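Local coordinates for polymeric immunoglobulin receptor (Mus musculus, PDB 4NOB), which binds polymeric immunoglobulins and carries them across epithelia, its first V-type immunoglobulin domain probably taking a leading part in grasping the ligand, at residues 28-33 / 75-80; 9-14 / 22-27; 36-41 / 50-55; 92-97 / 109-114. All blocks are in the same frame, centred on the assembly; numbering follows the deposited sequence.

Overall arrangement
All four contacts lie in one V-set immunoglobulin domain, whose two sheets face each other. Contacts 3 and 4 belong to the sheet of strands 39-44, 92-98 and 105-114; contact 1 reaches strand 78-83 of the other sheet, and contact 2 spans both. Along the chain contact 2 closes first, contact 1 then encloses contact 3, and contact 4 follows. Contacts 2 and 4 are nearest, their centres about 9 Å apart and joined by the Cys26-Cys96 disulfide, whereas the centres of contacts 1 and 4 lie about 21 Å apart on opposite sides of the domain centre. The immunoglobulin core is thus tied together in the middle, with glycan and magnesium toward opposite ends.

Contact 1: residues 28-33 / 75-80; sequences YPDTSV and ENNTFV. With NAG (2-acetamido-2-deoxy-beta-D-glucopyranose), chain B; EDO (1,2-ethanediol), chain D.
The loop that follows strand 22-27, equivalent to the first CDR-like loop of a V-type domain, lays Tyr28 and Asp30 against Asn77, Thr78 and Phe79, where the chain turns into strand 78-83. Asn77 O meets Tyr28 in two ways. It accepts the Tyr28 N-H at 3.1 Å from N to O, almost straight at 173°, and it also lies 3.5 Å above the centre of the Tyr28 ring. With CG between the backbone N and carbonyl carbon (chi1 53°), the Tyr28 side chain is folded back beside Asn77. The ring continues along the turn, with CE2 3.5 Å from Thr78 C, and its CD2 meets the edge of Phe79 at CD1, 3.8 Å away; its hydroxyl goes on to Asn72. Asp30 and Asn77 cross with their flat ends 31° apart, Asn77 ND2 lying 3.6 Å from Asp30 CG. Arg35 links the two, in a salt bridge with Asp30 and a hydrogen bond to Asn77 OD1. Asn77 and Thr78 together face Phe73 in a G1 beta bulge. Beside it stands the glycan, joined to Asn76 ND2; within this Asn-Asn-Thr sequon Thr78 OG1 donates to Asn76 OD1 at 2.8 Å. The Tyr28 N-H bond thus joins loop to turn while its acceptor oxygen lies packed over the ring, and the threonine hydroxyl helps set the amide that carries the sugar.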
# COMPACT_ATOMS: atom_id res chain seq x y z
N TYR A 28 -4.22 -4.04 11.39
CA TYR A 28 -5.56 -3.50 11.69
C TYR A 28 -6.08 -4.08 13.00
O TYR A 28 -5.50 -5.02 13.58
CB TYR A 28 -6.48 -3.72 10.50
CG TYR A 28 -6.58 -5.13 9.98
CD1 TYR A 28 -7.34 -6.10 10.62
CD2 TYR A 28 -5.95 -5.49 8.79
CE1 TYR A 28 -7.45 -7.37 10.10
CE2 TYR A 28 -6.09 -6.76 8.27
CZ TYR A 28 -6.85 -7.66 8.92
OH TYR A 28 -6.98 -8.92 8.39
N PRO A 29 -7.18 -3.53 13.53
CA PRO A 29 -7.64 -4.02 14.83
C PRO A 29 -8.19 -5.47 14.72
O PRO A 29 -8.73 -5.88 13.69
CB PRO A 29 -8.70 -3.05 15.20
CG PRO A 29 -8.39 -1.82 14.41
CD PRO A 29 -7.96 -2.33 13.11
N ASP A 30 -8.10 -6.19 15.82
CA ASP A 30 -8.54 -7.57 15.93
C ASP A 30 -10.04 -7.65 16.11
O ASP A 30 -10.54 -7.77 17.25
CB ASP A 30 -7.79 -8.12 17.16
CG ASP A 30 -8.12 -9.56 17.55
OD1 ASP A 30 -8.88 -10.27 16.88
OD2 ASP A 30 -7.59 -9.88 18.68
N THR A 31 -10.76 -7.51 15.02
CA THR A 31 -12.19 -7.72 14.96
C THR A 31 -12.59 -8.43 13.71
O THR A 31 -11.89 -8.36 12.67
CB THR A 31 -13.02 -6.41 15.06
OG1 THR A 31 -13.09 -5.69 13.83
CG2 THR A 31 -12.60 -5.54 16.26
N SER A 32 -13.71 -9.16 13.74
CA SER A 32 -14.19 -9.85 12.56
C SER A 32 -14.49 -8.87 11.43
O SER A 32 -14.15 -9.15 10.30
CB SER A 32 -15.44 -10.69 12.90
OG SER A 32 -16.02 -11.36 11.76
N VAL A 33 -15.15 -7.77 11.75
CA VAL A 33 -15.50 -6.76 10.72
C VAL A 33 -14.24 -6.33 9.99
O VAL A 33 -14.22 -6.28 8.74
CB VAL A 33 -16.13 -5.53 11.34
CG1 VAL A 33 -16.20 -4.38 10.38
CG2 VAL A 33 -17.54 -5.91 11.81
N GLU A 75 -5.42 -14.28 9.74
CA GLU A 75 -4.85 -15.10 10.84
C GLU A 75 -3.96 -14.31 11.75
O GLU A 75 -3.78 -14.70 12.89
CB GLU A 75 -4.11 -16.29 10.29
CG GLU A 75 -2.99 -15.97 9.36
CD GLU A 75 -3.37 -16.12 7.89
OE1 GLU A 75 -4.37 -15.53 7.40
OE2 GLU A 75 -2.60 -16.89 7.21
N ASN A 76 -3.46 -13.13 11.34
CA ASN A 76 -2.72 -12.28 12.22
C ASN A 76 -3.10 -10.81 12.15
O ASN A 76 -2.38 -9.93 12.60
CB ASN A 76 -1.21 -12.45 12.10
CG ASN A 76 -0.72 -12.25 10.71
OD1 ASN A 76 -1.28 -11.53 9.94
ND2 ASN A 76 0.45 -12.85 10.42
N ASN A 77 -4.29 -10.57 11.58
CA ASN A 77 -4.85 -9.22 11.51
C ASN A 77 -3.95 -8.23 10.76
O ASN A 77 -3.75 -7.10 11.21
CB ASN A 77 -5.26 -8.72 12.89
CG ASN A 77 -6.18 -9.67 13.55
OD1 ASN A 77 -7.21 -10.03 12.95
ND2 ASN A 77 -5.92 -10.03 14.78
N THR A 78 -3.38 -8.66 9.65
CA THR A 78 -2.61 -7.81 8.80
C THR A 78 -3.00 -8.01 7.34
O THR A 78 -3.62 -8.99 6.99
CB THR A 78 -1.08 -8.09 8.88
OG1 THR A 78 -0.73 -9.36 8.34
CG2 THR A 78 -0.62 -8.00 10.32
N PHE A 79 -2.56 -7.08 6.52
CA PHE A 79 -2.49 -7.33 5.06
C PHE A 79 -1.20 -6.76 4.50
O PHE A 79 -0.56 -5.92 5.15
CB PHE A 79 -3.72 -6.75 4.28
CG PHE A 79 -3.92 -5.25 4.30
CD1 PHE A 79 -4.48 -4.64 5.41
CD2 PHE A 79 -3.64 -4.46 3.14
CE1 PHE A 79 -4.67 -3.25 5.42
CE2 PHE A 79 -3.90 -3.11 3.19
CZ PHE A 79 -4.43 -2.55 4.27
N VAL A 80 -0.78 -7.30 3.37
CA VAL A 80 0.50 -6.95 2.76
C VAL A 80 0.26 -6.44 1.33
O VAL A 80 -0.55 -7.03 0.61
CB VAL A 80 1.47 -8.10 2.80
CG1 VAL A 80 2.79 -7.74 2.23
CG2 VAL A 80 1.63 -8.60 4.19
C1 NAG B . 1.09 -12.87 9.14
C2 NAG B . 2.58 -12.60 9.24
C3 NAG B . 3.31 -12.94 7.93
C4 NAG B . 2.97 -14.35 7.54
C5 NAG B . 1.45 -14.41 7.45
C6 NAG B . 0.99 -15.83 7.03
C7 NAG B . 3.29 -10.72 10.69
C8 NAG B . 3.43 -9.21 10.84
N2 NAG B . 2.73 -11.17 9.55
O3 NAG B . 4.73 -12.87 8.19
O4 NAG B . 3.54 -14.72 6.24
O5 NAG B . 0.91 -14.21 8.74
O6 NAG B . 1.54 -16.81 7.96
O7 NAG B . 3.59 -11.48 11.63
C1 EDO D . 1.35 -9.92 13.64
O1 EDO D . 1.54 -11.23 14.20
C2 EDO D . 0.47 -9.01 14.50
O2 EDO D . -0.76 -9.62 14.76

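Contact 2: residues 9-14 / 22-27; sequences FGPQEV and VSITCY. With NAG (2-acetamido-2-deoxy-beta-D-glucopyranose), chain B; EDO (1,2-ethanediol), chain F.
Pro11 and Ile24 cross at about a right angle where the first strand region of the V-set fold changes sheets: residues 9-10 run antiparallel to strand 22-27, and strand 13-17 then pairs with strand 105-114. The proline ring points its CG at Ile24 CG2, 3.8 Å away, while its CD rests 3.6 Å from Thr25 O. In Ile24 the CG2 branch stands anti to the backbone N, which presents it to the proline, and CG1 lies beside that N (chi1 -69°), turned to Val14 CG2. An alanine in place of Pro11 would lack CG and CD and would probably leave a gap beside Ile24 CG2 and the chain freer to turn where it passes from one sheet to the other. Further along, Val14 and Val22 meet obliquely, CG1 to CG1 at 3.7 Å. At the other end Phe9 and Tyr27 form a single hydrogen-bonded antiparallel pair, with Tyr27 N to Phe9 O at 2.9 Å and the return bond from Phe9 N to Tyr27 O. The same Phe9 O lies in the plane of the Tyr27 ring, at its edge near CD1, and Thr25 CG2 covers one face toward the rim. Gly10, between these groups, brings its CA to 3.4 Å from Thr25 O in a CH...O contact, next to the buried disulfide of Cys26 and Cys96. At the far end of the ring, Tyr27 OH approaches the acetyl methyl C8 of the glycan at 3.5 Å.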
# COMPACT_ATOMS: atom_id res chain seq x y z
N PHE A 9 -1.66 0.67 11.50
CA PHE A 9 -0.23 0.97 11.56
C PHE A 9 0.48 0.37 10.35
O PHE A 9 0.05 -0.70 9.84
CB PHE A 9 0.44 0.53 12.88
CG PHE A 9 1.86 0.95 13.07
CD1 PHE A 9 2.24 2.26 13.08
CD2 PHE A 9 2.90 0.04 13.12
CE1 PHE A 9 3.56 2.66 13.23
CE2 PHE A 9 4.17 0.40 13.27
CZ PHE A 9 4.57 1.69 13.33
N GLY A 10 1.57 0.92 9.95
CA GLY A 10 2.37 0.42 8.82
C GLY A 10 3.70 1.15 8.85
O GLY A 10 4.04 1.74 9.85
N PRO A 11 4.46 1.08 7.77
CA PRO A 11 5.76 1.75 7.72
C PRO A 11 5.54 3.21 7.28
O PRO A 11 5.09 3.50 6.18
CB PRO A 11 6.46 0.97 6.64
CG PRO A 11 5.38 0.46 5.73
CD PRO A 11 4.14 0.38 6.52
N GLN A 12 5.91 4.17 8.11
CA GLN A 12 5.69 5.57 7.84
C GLN A 12 6.45 5.99 6.58
O GLN A 12 5.96 6.79 5.80
CB GLN A 12 6.18 6.38 9.07
CG GLN A 12 6.02 7.88 8.91
CD GLN A 12 6.59 8.67 10.11
OE1 GLN A 12 6.98 8.06 11.13
NE2 GLN A 12 6.77 9.93 9.92
N GLU A 13 7.69 5.51 6.43
CA GLU A 13 8.47 5.78 5.27
C GLU A 13 9.08 4.54 4.78
O GLU A 13 9.53 3.67 5.55
CB GLU A 13 9.53 6.83 5.61
CG GLU A 13 10.11 7.40 4.33
CD GLU A 13 11.50 6.94 4.08
OE1 GLU A 13 11.82 5.81 4.53
OE2 GLU A 13 12.25 7.72 3.42
N VAL A 14 8.96 4.32 3.47
CA VAL A 14 9.56 3.19 2.80
C VAL A 14 10.53 3.71 1.75
O VAL A 14 10.15 4.54 0.96
CB VAL A 14 8.50 2.31 2.09
CG1 VAL A 14 9.18 1.19 1.32
CG2 VAL A 14 7.50 1.75 3.13
N VAL A 22 9.09 -3.92 -2.93
CA VAL A 22 8.78 -3.71 -1.54
C VAL A 22 7.58 -4.54 -1.08
O VAL A 22 6.79 -5.00 -1.89
CB VAL A 22 8.50 -2.28 -1.17
CG1 VAL A 22 9.74 -1.42 -1.30
CG2 VAL A 22 7.32 -1.77 -1.96
N SER A 23 7.53 -4.82 0.24
CA SER A 23 6.45 -5.56 0.84
C SER A 23 6.00 -4.83 2.03
O SER A 23 6.76 -4.79 3.06
CB SER A 23 6.91 -6.93 1.22
OG SER A 23 5.91 -7.79 1.68
N ILE A 24 4.84 -4.18 1.93
CA ILE A 24 4.37 -3.22 2.97
C ILE A 24 3.30 -3.86 3.78
O ILE A 24 2.28 -4.25 3.25
CB ILE A 24 3.83 -2.00 2.28
CG1 ILE A 24 5.01 -1.22 1.61
CG2 ILE A 24 3.05 -1.07 3.21
CD1 ILE A 24 4.60 -0.21 0.62
N THR A 25 3.53 -4.07 5.09
CA THR A 25 2.58 -4.69 6.00
C THR A 25 1.84 -3.62 6.76
O THR A 25 2.41 -2.69 7.33
CB THR A 25 3.23 -5.59 7.06
OG1 THR A 25 3.81 -6.71 6.35
CG2 THR A 25 2.26 -6.07 8.08
N CYS A 26 0.53 -3.67 6.65
CA CYS A 26 -0.41 -2.82 7.45
C CYS A 26 -1.15 -3.72 8.42
O CYS A 26 -1.66 -4.79 8.08
CB CYS A 26 -1.31 -2.02 6.59
SG CYS A 26 -0.29 -0.67 5.76
N TYR A 27 -1.27 -3.23 9.68
CA TYR A 27 -1.89 -3.87 10.80
C TYR A 27 -3.22 -3.20 11.09
O TYR A 27 -3.34 -1.99 11.03
CB TYR A 27 -1.03 -3.67 12.04
CG TYR A 27 0.31 -4.33 11.98
CD1 TYR A 27 1.39 -3.69 11.39
CD2 TYR A 27 0.55 -5.52 12.61
CE1 TYR A 27 2.70 -4.31 11.38
CE2 TYR A 27 1.80 -6.09 12.59
CZ TYR A 27 2.85 -5.46 11.99
OH TYR A 27 4.15 -6.08 12.11
C1 NAG B . 1.09 -12.87 9.14
C2 NAG B . 2.58 -12.60 9.24
C3 NAG B . 3.31 -12.94 7.93
C4 NAG B . 2.97 -14.35 7.54
C5 NAG B . 1.45 -14.41 7.45
C6 NAG B . 0.99 -15.83 7.03
C7 NAG B . 3.29 -10.72 10.69
C8 NAG B . 3.43 -9.21 10.84
N2 NAG B . 2.73 -11.17 9.55
O3 NAG B . 4.73 -12.87 8.19
O4 NAG B . 3.54 -14.72 6.24
O5 NAG B . 0.91 -14.21 8.74
O6 NAG B . 1.54 -16.81 7.96
O7 NAG B . 3.59 -11.48 11.63
C1 EDO F . 9.91 -2.56 2.68
O1 EDO F . 9.76 -3.75 1.85
C2 EDO F . 8.51 -2.08 3.04
O2 EDO F . 8.14 -2.01 4.44

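Contact 3: residues 36-41 / 50-55; sequences HTRKYW and CTTLIS
Trp41 is joined to Leu53 and Ile54 in a classic beta bulge within the hairpin that corresponds to strands C and C' of a V-type domain. Trp41 N donates to Ile54 O at 3.0 Å, and Trp41 O receives Leu53 N at 2.9 Å together with a weak bond from Ile54 N. Two amides therefore share one carbonyl as the second strand turns its corner. The indole lies beside the bulge with CD1 near Ile54 CG2 and Leu53 CB, and Ile54 CG2 also packs on Trp41 CB at 3.7 Å. One pair back, Tyr40 faces Ser55 without hydrogen bonds between them. On that side the extended Arg38 meets Thr52 tip to tip: NH2 reaches OG1 at 3.3 Å, in the guanidinium plane but bent to 136° at the hydrogen. Tyr40 CB covers one guanidinium face toward its rim, 3.7 Å above the plane, and a water on Ser55 OG also takes a weak bond from Arg38 NE. Gly99 O holds NH1 and so fixes the group further. A leucine in place of Arg38 would probably leave Thr52 OG1 without this donor and remove the side-chain link to Gly99. Next to Arg38, Lys39 sends NZ back to Thr37 O at 2.7 Å and to Arg35 O, at the end of helix 32-36. Farther out, Trp41, the strand C tryptophan that packs by the intersheet Cys26-Cys96 disulfide in immunoglobulin domains, bonds Tyr64 through NE1, lies nearly parallel to the Tyr94 ring of strand 92-98, and touches Ile81 and Ile83 of strand 78-83.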
# COMPACT_ATOMS: atom_id res chain seq x y z
N HIS A 36 -12.68 -9.04 7.56
CA HIS A 36 -13.42 -9.33 6.36
C HIS A 36 -13.74 -8.13 5.49
O HIS A 36 -14.19 -8.36 4.37
CB HIS A 36 -14.73 -10.03 6.74
CG HIS A 36 -14.48 -11.30 7.49
ND1 HIS A 36 -13.89 -12.40 6.88
CD2 HIS A 36 -14.58 -11.62 8.80
CE1 HIS A 36 -13.72 -13.37 7.78
NE2 HIS A 36 -14.13 -12.91 8.95
N THR A 37 -13.42 -6.92 5.89
CA THR A 37 -13.76 -5.71 5.15
C THR A 37 -12.82 -5.52 4.00
O THR A 37 -11.72 -6.13 3.93
CB THR A 37 -13.84 -4.52 6.04
OG1 THR A 37 -14.63 -3.50 5.36
CG2 THR A 37 -12.53 -3.98 6.48
N ARG A 38 -13.18 -4.63 3.08
CA ARG A 38 -12.30 -4.24 1.96
C ARG A 38 -10.98 -3.65 2.49
O ARG A 38 -10.96 -2.83 3.42
CB ARG A 38 -13.00 -3.22 1.08
CG ARG A 38 -12.18 -2.62 -0.01
CD ARG A 38 -13.01 -1.68 -0.82
NE ARG A 38 -12.25 -0.95 -1.89
CZ ARG A 38 -11.70 0.25 -1.75
NH1 ARG A 38 -11.84 1.03 -0.68
NH2 ARG A 38 -11.08 0.73 -2.82
N LYS A 39 -9.87 -4.10 1.92
CA LYS A 39 -8.58 -3.51 2.12
C LYS A 39 -8.16 -2.81 0.87
O LYS A 39 -8.42 -3.26 -0.25
CB LYS A 39 -7.54 -4.60 2.39
CG LYS A 39 -7.91 -5.72 3.32
CD LYS A 39 -8.25 -5.34 4.71
CE LYS A 39 -8.57 -6.42 5.70
NZ LYS A 39 -9.65 -7.30 5.22
N TYR A 40 -7.39 -1.72 1.03
CA TYR A 40 -6.92 -0.96 -0.15
C TYR A 40 -5.55 -0.36 0.05
O TYR A 40 -5.11 -0.12 1.17
CB TYR A 40 -7.94 0.13 -0.56
CG TYR A 40 -8.15 1.19 0.46
CD1 TYR A 40 -7.27 2.27 0.60
CD2 TYR A 40 -9.18 1.13 1.39
CE1 TYR A 40 -7.46 3.21 1.59
CE2 TYR A 40 -9.32 2.08 2.37
CZ TYR A 40 -8.44 3.12 2.48
OH TYR A 40 -8.61 4.15 3.41
N TRP A 41 -4.94 -0.02 -1.08
CA TRP A 41 -3.73 0.75 -1.19
C TRP A 41 -4.08 1.83 -2.23
O TRP A 41 -4.45 1.52 -3.35
CB TRP A 41 -2.58 -0.10 -1.64
CG TRP A 41 -1.29 0.56 -1.98
CD1 TRP A 41 -0.78 0.69 -3.24
CD2 TRP A 41 -0.32 1.14 -1.09
NE1 TRP A 41 0.44 1.33 -3.22
CE2 TRP A 41 0.76 1.56 -1.88
CE3 TRP A 41 -0.26 1.31 0.30
CZ2 TRP A 41 1.92 2.13 -1.35
CZ3 TRP A 41 0.88 1.87 0.82
CH2 TRP A 41 1.94 2.26 -0.01
N CYS A 50 -7.54 10.15 -2.74
CA CYS A 50 -6.54 9.02 -2.65
C CYS A 50 -7.09 8.00 -3.60
O CYS A 50 -8.17 7.42 -3.29
CB CYS A 50 -6.42 8.59 -1.20
SG CYS A 50 -4.93 7.51 -0.92
N THR A 51 -6.42 7.80 -4.74
CA THR A 51 -6.83 6.94 -5.86
C THR A 51 -6.38 5.51 -5.60
O THR A 51 -5.19 5.31 -5.54
CB THR A 51 -6.28 7.46 -7.17
OG1 THR A 51 -6.82 8.81 -7.40
CG2 THR A 51 -6.52 6.52 -8.36
N THR A 52 -7.35 4.63 -5.59
CA THR A 52 -7.09 3.20 -5.40
C THR A 52 -6.25 2.66 -6.47
O THR A 52 -6.56 2.80 -7.68
CB THR A 52 -8.35 2.38 -5.28
OG1 THR A 52 -9.15 2.93 -4.24
CG2 THR A 52 -8.07 0.92 -4.87
N LEU A 53 -5.16 1.98 -6.09
CA LEU A 53 -4.29 1.29 -7.00
C LEU A 53 -4.43 -0.24 -6.90
O LEU A 53 -4.26 -0.93 -7.92
CB LEU A 53 -2.80 1.63 -6.75
CG LEU A 53 -2.51 3.11 -7.00
CD1 LEU A 53 -1.10 3.42 -6.54
CD2 LEU A 53 -2.74 3.52 -8.46
N ILE A 54 -4.81 -0.75 -5.75
CA ILE A 54 -5.08 -2.20 -5.61
C ILE A 54 -6.01 -2.39 -4.46
O ILE A 54 -5.91 -1.61 -3.46
CB ILE A 54 -3.72 -3.00 -5.51
CG1 ILE A 54 -4.01 -4.47 -5.51
CG2 ILE A 54 -2.90 -2.56 -4.33
CD1 ILE A 54 -2.73 -5.33 -5.74
N SER A 55 -6.95 -3.33 -4.51
CA SER A 55 -7.78 -3.58 -3.41
C SER A 55 -8.08 -5.10 -3.30
O SER A 55 -7.97 -5.85 -4.31
CB SER A 55 -9.07 -2.75 -3.47
OG SER A 55 -9.94 -3.43 -4.43
O HOH W 1 -12.01 -1.47 -5.18

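Contact 4: residues 92-97 / 109-114; sequences GSYKCG and VSLEVS. With MG (magnesium ion), chain C.
Val109, within the hairpin of strands 92-98 and 105-114, the F and G strands of the V-set fold, pairs with Tyr94 through two backbone bonds. Tyr94 N to Val109 O measures 2.9 Å; the reverse bond, from Val109 N, comes in 40° above the Tyr94 carbonyl plane yet is nearly straight at the hydrogen. Ser110 follows in a non-hydrogen-bonded pair with Ser93, and one water bridges their hydroxyls, 2.7 Å from Ser93 OG and 2.9 Å from Ser110 OG. Leu111 turns inward: its backbone exchanges two bonds with Gly92, and its CB lies 3.9 Å from Tyr94 CE1, the two side chains crossing at a slant. Tyr94 OH continues to Asp90 O, the tyrosine corner familiar in immunoglobulin domains. Glu112 points away from the partner strand; its chain bends at chi2 (67°), which places CD, and OE2 binds the magnesium ion at 2.1 Å. Four waters are the other ligands found, one of them donating to Glu112 OE1 at 2.8 Å and another to Val113 O. Val113 N, past the paired stretch, takes Thr91 OG1 as its partner. Glu112 is thus the one protein ligand found within the chain, and the ion is bound mainly through water, whereas the paired amides and the Tyr94-Leu111 contact bind the two strands directly.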
# COMPACT_ATOMS: atom_id res chain seq x y z
N GLY A 92 5.93 8.78 -3.88
CA GLY A 92 4.68 9.50 -3.61
C GLY A 92 4.23 9.23 -2.18
O GLY A 92 4.87 8.59 -1.35
N SER A 93 3.05 9.77 -1.95
CA SER A 93 2.30 9.71 -0.66
C SER A 93 1.11 8.79 -0.89
O SER A 93 0.34 8.98 -1.82
CB SER A 93 1.80 11.09 -0.27
OG SER A 93 2.90 11.95 -0.02
N TYR A 94 1.06 7.74 -0.08
CA TYR A 94 0.07 6.66 -0.17
C TYR A 94 -0.66 6.44 1.13
O TYR A 94 -0.24 6.89 2.20
CB TYR A 94 0.79 5.36 -0.61
CG TYR A 94 1.45 5.43 -1.96
CD1 TYR A 94 2.70 5.96 -2.12
CD2 TYR A 94 0.83 4.91 -3.06
CE1 TYR A 94 3.29 6.05 -3.38
CE2 TYR A 94 1.44 4.93 -4.32
CZ TYR A 94 2.68 5.49 -4.47
OH TYR A 94 3.29 5.46 -5.72
N LYS A 95 -1.74 5.63 1.04
CA LYS A 95 -2.39 5.13 2.23
C LYS A 95 -2.68 3.63 2.10
O LYS A 95 -3.02 3.21 1.00
CB LYS A 95 -3.72 5.88 2.54
CG LYS A 95 -3.58 7.34 2.81
CD LYS A 95 -4.96 7.91 3.07
CE LYS A 95 -4.92 9.42 3.06
NZ LYS A 95 -4.14 10.01 4.18
N CYS A 96 -2.51 2.91 3.17
CA CYS A 96 -3.13 1.59 3.27
C CYS A 96 -4.35 1.74 4.17
O CYS A 96 -4.29 2.51 5.14
CB CYS A 96 -2.18 0.53 3.77
SG CYS A 96 -1.61 0.83 5.46
N GLY A 97 -5.45 1.07 3.90
CA GLY A 97 -6.60 1.20 4.69
C GLY A 97 -7.62 0.13 4.56
O GLY A 97 -7.53 -0.81 3.75
N VAL A 109 1.64 6.25 4.26
CA VAL A 109 2.94 5.69 3.91
C VAL A 109 3.61 6.61 2.89
O VAL A 109 3.02 6.88 1.81
CB VAL A 109 2.76 4.29 3.36
CG1 VAL A 109 4.11 3.73 2.94
CG2 VAL A 109 2.07 3.37 4.33
N SER A 110 4.83 7.07 3.14
CA SER A 110 5.57 7.82 2.17
C SER A 110 6.55 6.84 1.50
O SER A 110 7.34 6.15 2.15
CB SER A 110 6.35 8.85 2.92
OG SER A 110 7.32 9.49 2.10
N LEU A 111 6.42 6.71 0.17
CA LEU A 111 7.30 5.79 -0.55
C LEU A 111 8.30 6.66 -1.33
O LEU A 111 7.89 7.51 -2.13
CB LEU A 111 6.46 4.93 -1.50
CG LEU A 111 7.20 3.99 -2.42
CD1 LEU A 111 8.07 3.01 -1.67
CD2 LEU A 111 6.20 3.29 -3.37
N GLU A 112 9.59 6.40 -1.13
CA GLU A 112 10.63 7.08 -1.86
C GLU A 112 11.38 6.05 -2.67
O GLU A 112 11.96 5.13 -2.09
CB GLU A 112 11.64 7.82 -0.96
CG GLU A 112 12.90 8.26 -1.75
CD GLU A 112 12.70 9.35 -2.85
OE1 GLU A 112 11.70 10.12 -2.79
OE2 GLU A 112 13.61 9.45 -3.76
N VAL A 113 11.41 6.21 -3.96
CA VAL A 113 12.18 5.33 -4.81
C VAL A 113 13.29 6.19 -5.47
O VAL A 113 13.02 7.03 -6.30
CB VAL A 113 11.35 4.64 -5.89
CG1 VAL A 113 12.18 3.73 -6.76
CG2 VAL A 113 10.20 3.87 -5.29
N SER A 114 14.52 5.90 -5.07
CA SER A 114 15.63 6.69 -5.58
C SER A 114 16.34 6.02 -6.75
O SER A 114 16.15 4.83 -7.07
CB SER A 114 16.61 6.87 -4.50
OG SER A 114 15.99 7.50 -3.37
MG MG C . 13.95 10.91 -5.26
O HOH W 2 5.18 11.24 1.19
O HOH W 3 12.08 11.59 -5.12
O HOH W 4 13.71 9.69 -6.77
O HOH W 5 15.93 10.26 -5.01
O HOH W 6 14.60 12.20 -3.69